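Local coordinates for CCHC-type domain-containing protein (Trypanosoma brucei brucei, PDB 7C45), which probably acts as a 3'-5' RNA exonuclease of the RNase D type that trims guide RNA, pairing a metal-dependent nuclease domain with zinc knuckles, at residues Thr129-Trp133 with Val243-Glu249; Arg56-Val60 with Trp175-Leu180. All blocks are in the same frame, centred on the assembly; numbering follows the deposited sequence.

Interaction 1: residues Thr129-Trp133 with Val243-Glu249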
ATOM      1  N   THR A 129       5.339   7.655  -4.458  1.00 14.32           N
ATOM      2  CA  THR A 129       5.762   9.012  -4.121  1.00 14.38           C
ATOM      3  C   THR A 129       7.177   9.293  -4.611  1.00 14.56           C
ATOM      4  O   THR A 129       7.443  10.372  -5.145  1.00 14.67           O
ATOM      5  CB  THR A 129       5.647   9.243  -2.613  1.00 14.31           C
ATOM      6  OG1 THR A 129       4.272   9.146  -2.256  1.00 14.24           O
ATOM      7  CG2 THR A 129       6.161  10.633  -2.246  1.00 14.45           C
ATOM      8  N   ALA A 130       8.095   8.324  -4.472  1.00 14.65           N
ATOM      9  CA  ALA A 130       9.483   8.548  -4.871  1.00 16.14           C
ATOM     10  C   ALA A 130       9.581   8.833  -6.360  1.00 15.04           C
ATOM     11  O   ALA A 130      10.416   9.637  -6.794  1.00 15.25           O
ATOM     12  CB  ALA A 130      10.340   7.330  -4.509  1.00 15.03           C
ATOM     13  N   ILE A 131       8.719   8.195  -7.141  1.00 14.96           N
ATOM     14  CA  ILE A 131       8.656   8.466  -8.576  1.00 15.10           C
ATOM     15  C   ILE A 131       8.214   9.902  -8.812  1.00 17.18           C
ATOM     16  O   ILE A 131       8.834  10.644  -9.584  1.00 15.25           O
ATOM     17  CB  ILE A 131       7.719   7.459  -9.261  1.00 15.07           C
ATOM     18  CG1 ILE A 131       8.351   6.058  -9.226  1.00 15.21           C
ATOM     19  CG2 ILE A 131       7.375   7.886 -10.704  1.00 15.21           C
ATOM     20  CD1 ILE A 131       7.421   4.944  -9.666  1.00 18.49           C
ATOM     21  N   GLN A 132       7.138  10.322  -8.138  1.00 14.86           N
ATOM     22  CA  GLN A 132       6.697  11.712  -8.274  1.00 14.86           C
ATOM     23  C   GLN A 132       7.750  12.690  -7.794  1.00 17.69           C
ATOM     24  O   GLN A 132       7.850  13.797  -8.331  1.00 16.68           O
ATOM     25  CB  GLN A 132       5.405  11.964  -7.496  1.00 16.11           C
ATOM     26  CG  GLN A 132       4.360  10.941  -7.781  1.00 14.61           C
ATOM     27  CD  GLN A 132       4.203  10.679  -9.251  1.00 18.09           C
ATOM     28  OE1 GLN A 132       4.050  11.604 -10.061  1.00 21.28           O
ATOM     29  NE2 GLN A 132       4.256   9.427  -9.613  1.00 19.15           N
ATOM     30  N   TRP A 133       8.507  12.322  -6.767  1.00 15.02           N
ATOM     31  CA  TRP A 133       9.581  13.175  -6.290  1.00 15.22           C
ATOM     32  C   TRP A 133      10.669  13.325  -7.345  1.00 15.49           C
ATOM     33  O   TRP A 133      11.101  14.443  -7.644  1.00 15.68           O
ATOM     34  CB  TRP A 133      10.168  12.604  -4.997  1.00 15.24           C
ATOM     35  CG  TRP A 133      11.379  13.337  -4.541  1.00 15.54           C
ATOM     36  CD1 TRP A 133      12.689  12.952  -4.663  1.00 15.81           C
ATOM     37  CD2 TRP A 133      11.391  14.622  -3.940  1.00 15.66           C
ATOM     38  NE1 TRP A 133      13.510  13.921  -4.136  1.00 16.11           N
ATOM     39  CE2 TRP A 133      12.740  14.952  -3.692  1.00 16.02           C
ATOM     40  CE3 TRP A 133      10.394  15.514  -3.573  1.00 15.56           C
ATOM     41  CZ2 TRP A 133      13.103  16.151  -3.093  1.00 16.27           C
ATOM     42  CZ3 TRP A 133      10.758  16.687  -2.977  1.00 15.81           C
ATOM     43  CH2 TRP A 133      12.100  17.007  -2.755  1.00 18.55           C
ATOM     44  N   VAL A 243       5.573  12.378   2.340  1.00 14.70           N
ATOM     45  CA  VAL A 243       6.826  11.707   2.639  1.00 14.74           C
ATOM     46  C   VAL A 243       7.854  12.793   2.894  1.00 15.04           C
ATOM     47  O   VAL A 243       8.019  13.701   2.071  1.00 15.14           O
ATOM     48  CB  VAL A 243       7.271  10.782   1.490  1.00 14.63           C
ATOM     49  CG1 VAL A 243       8.660  10.258   1.748  1.00 14.78           C
ATOM     50  CG2 VAL A 243       6.277   9.637   1.316  1.00 14.39           C
ATOM     51  N   ASN A 244       8.491  12.719   4.052  1.00 15.21           N
ATOM     52  CA  ASN A 244       9.576  13.592   4.473  1.00 15.58           C
ATOM     53  C   ASN A 244      10.509  13.932   3.306  1.00 15.70           C
ATOM     54  O   ASN A 244      11.083  13.036   2.695  1.00 15.63           O
ATOM     55  CB  ASN A 244      10.323  12.840   5.591  1.00 15.71           C
ATOM     56  CG  ASN A 244      11.384  13.635   6.221  1.00 23.75           C
ATOM     57  OD1 ASN A 244      12.294  14.074   5.555  1.00 22.21           O
ATOM     58  ND2 ASN A 244      11.290  13.829   7.540  1.00 23.75           N
ATOM     59  N   ARG A 245      10.624  15.231   2.955  1.00 15.91           N
ATOM     60  CA  ARG A 245      11.497  15.621   1.837  1.00 16.06           C
ATOM     61  C   ARG A 245      12.961  15.315   2.114  1.00 16.39           C
ATOM     62  O   ARG A 245      13.700  14.934   1.198  1.00 16.45           O
ATOM     63  CB  ARG A 245      11.345  17.109   1.502  1.00 18.94           C
ATOM     64  CG  ARG A 245       9.980  17.494   1.030  1.00 27.09           C
ATOM     65  CD  ARG A 245       9.988  18.878   0.397  1.00 33.60           C
ATOM     66  NE  ARG A 245       8.659  19.214  -0.074  1.00 34.08           N
ATOM     67  CZ  ARG A 245       7.675  19.613   0.725  1.00 36.20           C
ATOM     68  NH1 ARG A 245       6.479  19.892   0.222  1.00 38.57           N
ATOM     69  NH2 ARG A 245       7.884  19.746   2.028  1.00 38.44           N
ATOM     70  N   ALA A 246      13.414  15.491   3.359  1.00 16.65           N
ATOM     71  CA  ALA A 246      14.814  15.203   3.642  1.00 19.27           C
ATOM     72  C   ALA A 246      15.139  13.731   3.392  1.00 16.86           C
ATOM     73  O   ALA A 246      16.205  13.408   2.860  1.00 17.11           O
ATOM     74  CB  ALA A 246      15.160  15.601   5.075  1.00 21.34           C
ATOM     75  N   TRP A 247      14.235  12.819   3.767  1.00 16.48           N
ATOM     76  CA  TRP A 247      14.489  11.408   3.472  1.00 16.34           C
ATOM     77  C   TRP A 247      14.475  11.149   1.968  1.00 16.21           C
ATOM     78  O   TRP A 247      15.266  10.346   1.469  1.00 16.36           O
ATOM     79  CB  TRP A 247      13.474  10.516   4.177  1.00 15.99           C
ATOM     80  CG  TRP A 247      13.696  10.448   5.643  1.00 16.16           C
ATOM     81  CD1 TRP A 247      14.623  11.143   6.376  1.00 24.89           C
ATOM     82  CD2 TRP A 247      13.004   9.609   6.560  1.00 15.95           C
ATOM     83  NE1 TRP A 247      14.519  10.804   7.704  1.00 25.01           N
ATOM     84  CE2 TRP A 247      13.541   9.865   7.840  1.00 21.65           C
ATOM     85  CE3 TRP A 247      11.978   8.682   6.426  1.00 15.56           C
ATOM     86  CZ2 TRP A 247      13.077   9.209   8.978  1.00 16.18           C
ATOM     87  CZ3 TRP A 247      11.517   8.044   7.562  1.00 15.48           C
ATOM     88  CH2 TRP A 247      12.061   8.316   8.819  1.00 15.78           C
ATOM     89  N   LEU A 248      13.582  11.804   1.232  1.00 16.00           N
ATOM     90  CA  LEU A 248      13.575  11.657  -0.223  1.00 17.03           C
ATOM     91  C   LEU A 248      14.898  12.125  -0.816  1.00 16.35           C
ATOM     92  O   LEU A 248      15.498  11.440  -1.659  1.00 16.47           O
ATOM     93  CB  LEU A 248      12.408  12.441  -0.819  1.00 15.69           C
ATOM     94  CG  LEU A 248      11.033  11.774  -0.651  1.00 15.31           C
ATOM     95  CD1 LEU A 248       9.897  12.716  -0.952  1.00 15.17           C
ATOM     96  CD2 LEU A 248      10.907  10.561  -1.531  1.00 15.17           C
ATOM     97  N   GLU A 249      15.363  13.300  -0.382  1.00 16.64           N
ATOM     98  CA  GLU A 249      16.650  13.798  -0.864  1.00 17.11           C
ATOM     99  C   GLU A 249      17.760  12.791  -0.589  1.00 17.41           C
ATOM    100  O   GLU A 249      18.623  12.563  -1.443  1.00 17.70           O
ATOM    101  CB  GLU A 249      16.982  15.153  -0.224  1.00 17.43           C
ATOM    102  CG  GLU A 249      15.976  16.272  -0.499  1.00 27.75           C
ATOM    103  CD  GLU A 249      16.389  17.202  -1.646  1.00 43.13           C
ATOM    104  OE1 GLU A 249      17.234  16.789  -2.471  1.00 48.67           O
ATOM    105  OE2 GLU A 249      15.854  18.332  -1.719  1.00 42.59           O
TER
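This is apolar packing of helix 124-136, part of the RNase H-like exonuclease domain, on the start of helix 245-251 and the residues just before it; that short helix precedes the two zinc knuckles in the chain. The axes of segments 129-133 and 245-249 cross steeply, at -77°, and come no closer than 11.0 Å, so side chains rather than backbones fill the gap; no hydrogen bond joins the segments, and 334 Å² is buried. W133 and L248 supply most of that area. In the t rotamer (chi1 173°), W133 sends its indole across the first turn of the second helix, and L248 CB sits 3.7 Å from the centroid of the five-membered ring, 4° off its normal: a CH-pi contact over the face. The indole nitrogen has its polar partner elsewhere, the carbonyl of G253. At the far end of the leucine, L248 CD2 lies 4.4 Å from A130 CB; A130 CA and L248 CA are 6.9 Å apart. T129 closes the other end, its CG2 3.7 Å from CG2 of V243, while its hydroxyl bonds to the carbonyl of R140. Helix 212-226 also takes part, through L218 against L248 and Y222 against V243. N244 is the N-cap of the second helix: its OD1 accepts from W247 N at 2.9 Å, with an angle of 157° at the hydrogen. At the solvent-facing border two charged residues flank the indole with their side-chain carbons, R245 CD at 4.1 Å from W133 CZ3 and E249 CD, near the ring plane, at 3.7 Å from W133 CZ2.

Interaction 2: residues Arg56-Val60 with Trp175-Leu180; sequences RISLV and WDIRPL
Beside the calcium-binding active site of the exonuclease domain, the start of an inner strand of the central sheet is tied to the loop leading into helix 182-202. The first partner is the start of strand 57-64, which carries a classic beta bulge: S58 (phi/psi -105/-57) and L59 (-122/144) both face E43, a calcium ligand on neighbouring strand 37-44. The second, 175-180, has no regular secondary structure and contains a cis peptide bond before P179. The closest CA pair across the two segments is S58 and W175, 6.0 Å apart. With chi1 at 179° (t), S58 directs OG into the loop, where it donates to W175 O at 2.6 Å and accepts from R178 NH2 at 2.9 Å, with an angle of 168° at the hydrogen. R178 folds back over its own loop (chi1 -71°, chi2 -59°, both m). Its NH1 donates to W175 O at 2.9 Å and to I177 O at 2.8 Å, while NE forms a salt bridge with D74. W175 O therefore receives both the serine and the arginine. Next to this polar network, L59 (chi1 -59°, chi2 175°) places CD1 3.8 Å from W175 CZ3 and also 3.8 Å from L180 CD1. The W175 side chain (chi1 -67°, chi2 100°) packs against E43, Y187 and A188, and W175 also packs on a phosphate of the bound RNA. In all, 211 Å² is buried between the segments. A bulged strand and an arginine-braced loop thus meet next to the acidic metal site of an RNase H-like 3'-5' exonuclease.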
ATOM      1  N   ARG A  56      -6.823  -2.204  18.367  1.00 15.45           N
ATOM      2  CA  ARG A  56      -6.478  -3.612  18.561  1.00 15.30           C
ATOM      3  C   ARG A  56      -6.500  -4.341  17.226  1.00 15.09           C
ATOM      4  O   ARG A  56      -7.454  -4.218  16.467  1.00 15.20           O
ATOM      5  CB  ARG A  56      -7.477  -4.251  19.516  1.00 15.59           C
ATOM      6  CG  ARG A  56      -7.169  -5.677  19.885  1.00 15.49           C
ATOM      7  CD  ARG A  56      -8.185  -6.107  20.940  1.00 18.65           C
ATOM      8  NE  ARG A  56      -8.040  -7.489  21.355  1.00 19.93           N
ATOM      9  CZ  ARG A  56      -8.754  -8.039  22.322  1.00 16.08           C
ATOM     10  NH1 ARG A  56      -9.656  -7.308  22.981  1.00 16.45           N
ATOM     11  NH2 ARG A  56      -8.559  -9.311  22.641  1.00 17.15           N
ATOM     12  N   ILE A  57      -5.427  -5.066  16.916  1.00 14.83           N
ATOM     13  CA  ILE A  57      -5.382  -5.780  15.644  1.00 14.68           C
ATOM     14  C   ILE A  57      -6.514  -6.794  15.582  1.00 14.87           C
ATOM     15  O   ILE A  57      -6.717  -7.578  16.514  1.00 14.98           O
ATOM     16  CB  ILE A  57      -4.031  -6.473  15.452  1.00 14.47           C
ATOM     17  CG1 ILE A  57      -2.937  -5.442  15.167  1.00 14.33           C
ATOM     18  CG2 ILE A  57      -4.136  -7.469  14.323  1.00 14.42           C
ATOM     19  CD1 ILE A  57      -1.560  -6.027  15.159  1.00 14.20           C
ATOM     20  N   SER A  58      -7.260  -6.774  14.478  1.00 14.94           N
ATOM     21  CA  SER A  58      -8.329  -7.737  14.242  1.00 15.17           C
ATOM     22  C   SER A  58      -7.901  -8.779  13.211  1.00 15.07           C
ATOM     23  O   SER A  58      -7.900  -9.981  13.488  1.00 15.14           O
ATOM     24  CB  SER A  58      -9.591  -7.011  13.778  1.00 15.45           C
ATOM     25  OG  SER A  58     -10.647  -7.914  13.518  1.00 15.75           O
ATOM     26  N   LEU A  59      -7.524  -8.315  12.027  1.00 14.95           N
ATOM     27  CA  LEU A  59      -7.050  -9.147  10.927  1.00 14.90           C
ATOM     28  C   LEU A  59      -5.652  -8.715  10.502  1.00 14.62           C
ATOM     29  O   LEU A  59      -5.329  -7.528  10.532  1.00 14.49           O
ATOM     30  CB  LEU A  59      -7.987  -9.038   9.713  1.00 15.11           C
ATOM     31  CG  LEU A  59      -9.451  -9.436   9.900  1.00 15.48           C
ATOM     32  CD1 LEU A  59     -10.272  -9.158   8.635  1.00 15.72           C
ATOM     33  CD2 LEU A  59      -9.550 -10.926  10.335  1.00 15.63           C
ATOM     34  N   VAL A  60      -4.815  -9.683  10.124  1.00 14.57           N
ATOM     35  CA  VAL A  60      -3.639  -9.431   9.296  1.00 14.42           C
ATOM     36  C   VAL A  60      -3.860 -10.172   7.985  1.00 14.58           C
ATOM     37  O   VAL A  60      -4.221 -11.350   8.002  1.00 14.76           O
ATOM     38  CB  VAL A  60      -2.338  -9.887   9.974  1.00 14.31           C
ATOM     39  CG1 VAL A  60      -1.151  -9.751   9.000  1.00 14.25           C
ATOM     40  CG2 VAL A  60      -2.117  -9.102  11.267  1.00 14.21           C
ATOM     41  N   TRP A 175     -14.362  -3.880  13.466  1.00 21.07           N
ATOM     42  CA  TRP A 175     -13.689  -5.143  13.185  1.00 17.86           C
ATOM     43  C   TRP A 175     -13.680  -6.092  14.373  1.00 17.34           C
ATOM     44  O   TRP A 175     -12.969  -7.107  14.339  1.00 16.51           O
ATOM     45  CB  TRP A 175     -12.259  -4.868  12.702  1.00 16.20           C
ATOM     46  CG  TRP A 175     -12.247  -4.197  11.365  1.00 19.27           C
ATOM     47  CD1 TRP A 175     -12.074  -2.865  11.117  1.00 16.10           C
ATOM     48  CD2 TRP A 175     -12.469  -4.815  10.095  1.00 16.18           C
ATOM     49  NE1 TRP A 175     -12.146  -2.618   9.771  1.00 20.57           N
ATOM     50  CE2 TRP A 175     -12.403  -3.797   9.116  1.00 16.14           C
ATOM     51  CE3 TRP A 175     -12.710  -6.134   9.685  1.00 16.29           C
ATOM     52  CZ2 TRP A 175     -12.561  -4.055   7.763  1.00 17.20           C
ATOM     53  CZ3 TRP A 175     -12.886  -6.391   8.342  1.00 16.37           C
ATOM     54  CH2 TRP A 175     -12.797  -5.358   7.389  1.00 22.88           C
ATOM     55  N   ASP A 176     -14.468  -5.809  15.398  1.00 17.14           N
ATOM     56  CA  ASP A 176     -14.553  -6.688  16.553  1.00 17.25           C
ATOM     57  C   ASP A 176     -15.583  -7.802  16.397  1.00 17.63           C
ATOM     58  O   ASP A 176     -15.514  -8.791  17.133  1.00 19.54           O
ATOM     59  CB  ASP A 176     -14.895  -5.883  17.811  1.00 21.05           C
ATOM     60  CG  ASP A 176     -16.210  -5.108  17.687  1.00 18.10           C
ATOM     61  OD1 ASP A 176     -16.530  -4.576  16.602  1.00 19.99           O
ATOM     62  OD2 ASP A 176     -16.899  -5.016  18.708  1.00 30.13           O
ATOM     63  N   ILE A 177     -16.539  -7.660  15.484  1.00 22.76           N
ATOM     64  CA  ILE A 177     -17.646  -8.603  15.436  1.00 23.00           C
ATOM     65  C   ILE A 177     -17.154  -9.938  14.904  1.00 18.25           C
ATOM     66  O   ILE A 177     -16.307 -10.002  14.002  1.00 17.85           O
ATOM     67  CB  ILE A 177     -18.805  -8.065  14.580  1.00 24.05           C
ATOM     68  CG1 ILE A 177     -18.326  -7.734  13.170  1.00 29.64           C
ATOM     69  CG2 ILE A 177     -19.454  -6.856  15.221  1.00 22.01           C
ATOM     70  CD1 ILE A 177     -19.465  -7.444  12.219  1.00 42.08           C
ATOM     71  N   ARG A 178     -17.671 -11.015  15.487  1.00 19.81           N
ATOM     72  CA  ARG A 178     -17.389 -12.368  15.006  1.00 18.48           C
ATOM     73  C   ARG A 178     -18.689 -13.167  14.992  1.00 21.33           C
ATOM     74  O   ARG A 178     -19.486 -13.087  15.917  1.00 19.53           O
ATOM     75  CB  ARG A 178     -16.347 -13.075  15.873  1.00 19.84           C
ATOM     76  CG  ARG A 178     -14.933 -12.534  15.746  1.00 17.48           C
ATOM     77  CD  ARG A 178     -14.429 -12.631  14.303  1.00 17.27           C
ATOM     78  NE  ARG A 178     -13.038 -12.215  14.186  1.00 16.74           N
ATOM     79  CZ  ARG A 178     -12.637 -10.946  14.125  1.00 16.52           C
ATOM     80  NH1 ARG A 178     -13.520  -9.964  14.158  1.00 16.77           N
ATOM     81  NH2 ARG A 178     -11.351 -10.669  14.012  1.00 16.09           N
ATOM     82  N   PRO A 179     -18.924 -13.919  13.928  1.00 20.91           N
ATOM     83  CA  PRO A 179     -18.129 -14.011  12.714  1.00 20.66           C
ATOM     84  C   PRO A 179     -18.185 -12.715  11.931  1.00 18.88           C
ATOM     85  O   PRO A 179     -19.164 -11.988  12.032  1.00 19.29           O
ATOM     86  CB  PRO A 179     -18.813 -15.129  11.925  1.00 19.45           C
ATOM     87  CG  PRO A 179     -20.236 -15.078  12.404  1.00 20.13           C
ATOM     88  CD  PRO A 179     -20.150 -14.724  13.849  1.00 25.96           C
ATOM     89  N   LEU A 180     -17.128 -12.425  11.173  1.00 18.40           N
ATOM     90  CA  LEU A 180     -17.157 -11.287  10.267  1.00 18.34           C
ATOM     91  C   LEU A 180     -18.040 -11.620   9.067  1.00 18.83           C
ATOM     92  O   LEU A 180     -17.861 -12.676   8.447  1.00 18.91           O
ATOM     93  CB  LEU A 180     -15.748 -10.940   9.814  1.00 17.72           C
ATOM     94  CG  LEU A 180     -14.834 -10.285  10.871  1.00 17.27           C
ATOM     95  CD1 LEU A 180     -13.374 -10.381  10.464  1.00 16.74           C
ATOM     96  CD2 LEU A 180     -15.236  -8.830  11.117  1.00 17.33           C
TER

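How the interactions relate
Interactions 1 and 2 lie on opposite sides of the chain's centre, their own centres 34 Å apart and their nearest atoms about 21 Å apart, so they do not touch. Along the chain their segments alternate: 56-60, 129-133, 175-180, 243-249. Interaction 2 adjoins the metal site of D41, E43 and D191, with the W175 side chain about 7 Å from a bound calcium ion and the nearest atom of the contact about 4 Å from the RNA, on which W175 packs. Interaction 1 instead comes within about 6 Å of the RNA at its nearest atom, on the zinc-knuckle side, where W133 lies about 9 Å, side chain to side chain, from G265; it lies near the RNA rather than against it.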